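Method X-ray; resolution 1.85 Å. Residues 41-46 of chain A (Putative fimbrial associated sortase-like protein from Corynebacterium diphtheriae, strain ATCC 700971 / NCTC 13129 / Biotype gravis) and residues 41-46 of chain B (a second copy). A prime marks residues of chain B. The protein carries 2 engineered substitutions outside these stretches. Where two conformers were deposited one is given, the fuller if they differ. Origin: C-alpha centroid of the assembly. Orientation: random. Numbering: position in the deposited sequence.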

# COMPACT_ATOMS: atom_id res chain seq x y z
N VAL A 41 0.82 -6.07 1.69
CA VAL A 41 -0.08 -4.96 1.51
C VAL A 41 -0.01 -4.11 2.78
O VAL A 41 -0.49 -4.51 3.83
N VAL A 42 0.56 -2.94 2.67
CA VAL A 42 0.73 -2.17 3.90
C VAL A 42 -0.06 -0.87 3.92
O VAL A 42 -0.30 -0.33 5.00
N GLY A 43 -0.52 -0.35 2.81
CA GLY A 43 -1.46 0.75 2.97
C GLY A 43 -2.93 0.38 2.76
O GLY A 43 -3.43 -0.72 3.08
N PHE A 44 -3.62 1.38 2.25
CA PHE A 44 -4.91 1.18 1.65
C PHE A 44 -4.94 2.02 0.40
O PHE A 44 -4.13 2.94 0.26
N PRO A 45 -5.86 1.73 -0.52
CA PRO A 45 -5.97 2.52 -1.73
C PRO A 45 -6.52 3.93 -1.51
O PRO A 45 -7.61 4.06 -1.00
N ILE A 46 -5.76 4.94 -1.91
CA ILE A 46 -6.18 6.38 -1.80
C ILE A 46 -6.34 7.03 -3.18
O ILE A 46 -7.36 6.84 -3.86
N VAL B 41 2.86 1.04 -5.98
CA VAL B 41 2.72 1.46 -4.60
C VAL B 41 1.48 2.30 -4.47
O VAL B 41 1.40 3.38 -5.04
N VAL B 42 0.51 1.85 -3.71
CA VAL B 42 -0.81 2.43 -3.83
C VAL B 42 -1.23 3.33 -2.67
O VAL B 42 -2.09 4.19 -2.82
N GLY B 43 -0.71 3.12 -1.50
CA GLY B 43 -1.08 4.07 -0.44
C GLY B 43 0.19 4.52 0.23
O GLY B 43 1.13 4.88 -0.44
N PHE B 44 0.19 4.46 1.55
CA PHE B 44 1.36 4.81 2.33
C PHE B 44 1.39 3.88 3.53
O PHE B 44 0.39 3.29 3.83
N PRO B 45 2.55 3.73 4.19
CA PRO B 45 2.69 2.82 5.33
C PRO B 45 1.93 3.29 6.57
O PRO B 45 2.25 4.35 7.10
N ILE B 46 0.90 2.54 6.96
CA ILE B 46 -0.03 2.95 8.05
C ILE B 46 0.50 2.52 9.42
O ILE B 46 0.68 1.32 9.67

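Two copies of the same irregular segment meet here, their end-to-end directions 118° apart, and the contact is built around a pair of glycines with apolar side chains closing over one side. Val41, in the t rotamer, takes no part in it. Val42, given in one of two deposited conformers with chi1 in m, points sideways and its side chain stays 4.8 Å or more from the other stretch; what it contributes is backbone, with its O 3.7 Å from the N of Ile46′, a distance that earns no hydrogen bond.

Gly43 sets the first rule of the contact: where the chains come closest, there is no room for a side chain. Its CA lies 4.8 Å from the CA of Gly43′ and 3.3 Å from the O of Phe44′. An ideal CB on Gly43 would point toward chain B and fall 2.8 Å from the O of Phe44′, a clash; one on Gly43′ would fare worse, 2.2 Å from the O of Phe44. Without them the backbones can approach, and the CA of Gly43′ makes a CA-H...O contact with the O of Phe44 at 3.3 Å.

Phe44 leaves its backbone pointing away from the partner, yet chi1 in p (57°) and chi2 of 94° carry the ring back to it. There its CE2 reaches the CD1 of Ile46′ at 3.5 Å, and its CZ lies 4.1 Å from the CE1 of Phe44′, which is also p. The two rings form an oblique aromatic pair, centroids 5.7 Å apart and planes at 64°. Beneath the apolar groups, the backbone finds its polar link through water 1, which accepts hydrogen bonds from the N of Phe44 and the N of Phe44′, each at 2.9 Å. One water thus satisfies the same amide in both copies, where no direct hydrogen bond joins the stretches.

Pro45, its ring C-gamma exo, is directed away overall, but its CB still packs 3.8 Å from the CG1 of Val42′, whose chi1 of 146° lies between wells. Ile46 starts sideways and, with chi1 p and chi2 t, brings its CD1 over the CA of Gly43′ at 3.8 Å and to the ring edge of Phe44′, 3.9 Å from CD1. Its counterpart Ile46′ reaches Phe44 from a different conformation, chi1 off-well at -97° and chi2 p. The lesson is economical: bare glycines let the backbones close, one water serves two amides, and isoleucine and phenylalanine tips supply the apolar cover.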

# COMPACT_ATOMS: atom_id res chain seq x y z
CB VAL A 41 -1.54 -5.43 1.31
CG1 VAL A 41 -2.49 -4.22 1.20
CG2 VAL A 41 -1.62 -6.30 0.05
CB VAL A 42 2.21 -2.00 4.25
CG1 VAL A 42 2.80 -3.37 4.65
CG2 VAL A 42 2.97 -1.41 3.09
CB PHE A 44 -6.02 1.55 2.62
CG PHE A 44 -5.95 2.96 3.13
CD1 PHE A 44 -6.66 3.97 2.51
CD2 PHE A 44 -5.22 3.27 4.26
CE1 PHE A 44 -6.62 5.27 3.00
CE2 PHE A 44 -5.18 4.58 4.76
CZ PHE A 44 -5.88 5.58 4.12
CB PRO A 45 -6.90 1.69 -2.63
CG PRO A 45 -7.16 0.42 -1.90
CD PRO A 45 -6.86 0.65 -0.46
CB ILE A 46 -5.19 7.20 -0.93
CG1 ILE A 46 -3.77 7.15 -1.52
CG2 ILE A 46 -5.23 6.73 0.52
CD1 ILE A 46 -2.67 7.49 -0.56
CB VAL B 41 3.96 2.25 -4.16
CG1 VAL B 41 3.77 2.83 -2.75
CG2 VAL B 41 5.18 1.33 -4.23
CB VAL B 42 -1.85 1.30 -4.17
CG1 VAL B 42 -3.19 1.53 -3.55
CG2 VAL B 42 -1.96 1.23 -5.68
CB PHE B 44 1.29 6.28 2.72
CG PHE B 44 0.10 6.64 3.54
CD1 PHE B 44 -1.08 7.03 2.94
CD2 PHE B 44 0.18 6.70 4.93
CE1 PHE B 44 -2.18 7.38 3.69
CE2 PHE B 44 -0.93 7.06 5.70
CZ PHE B 44 -2.11 7.40 5.07
CB PRO B 45 4.19 2.79 5.60
CG PRO B 45 4.84 3.49 4.44
CD PRO B 45 3.83 4.37 3.83
CB ILE B 46 -1.51 2.46 7.77
CG1 ILE B 46 -2.33 3.58 7.14
CG2 ILE B 46 -2.29 2.06 9.03
CD1 ILE B 46 -1.85 4.00 5.78
O HOH W 1 -2.42 4.00 2.63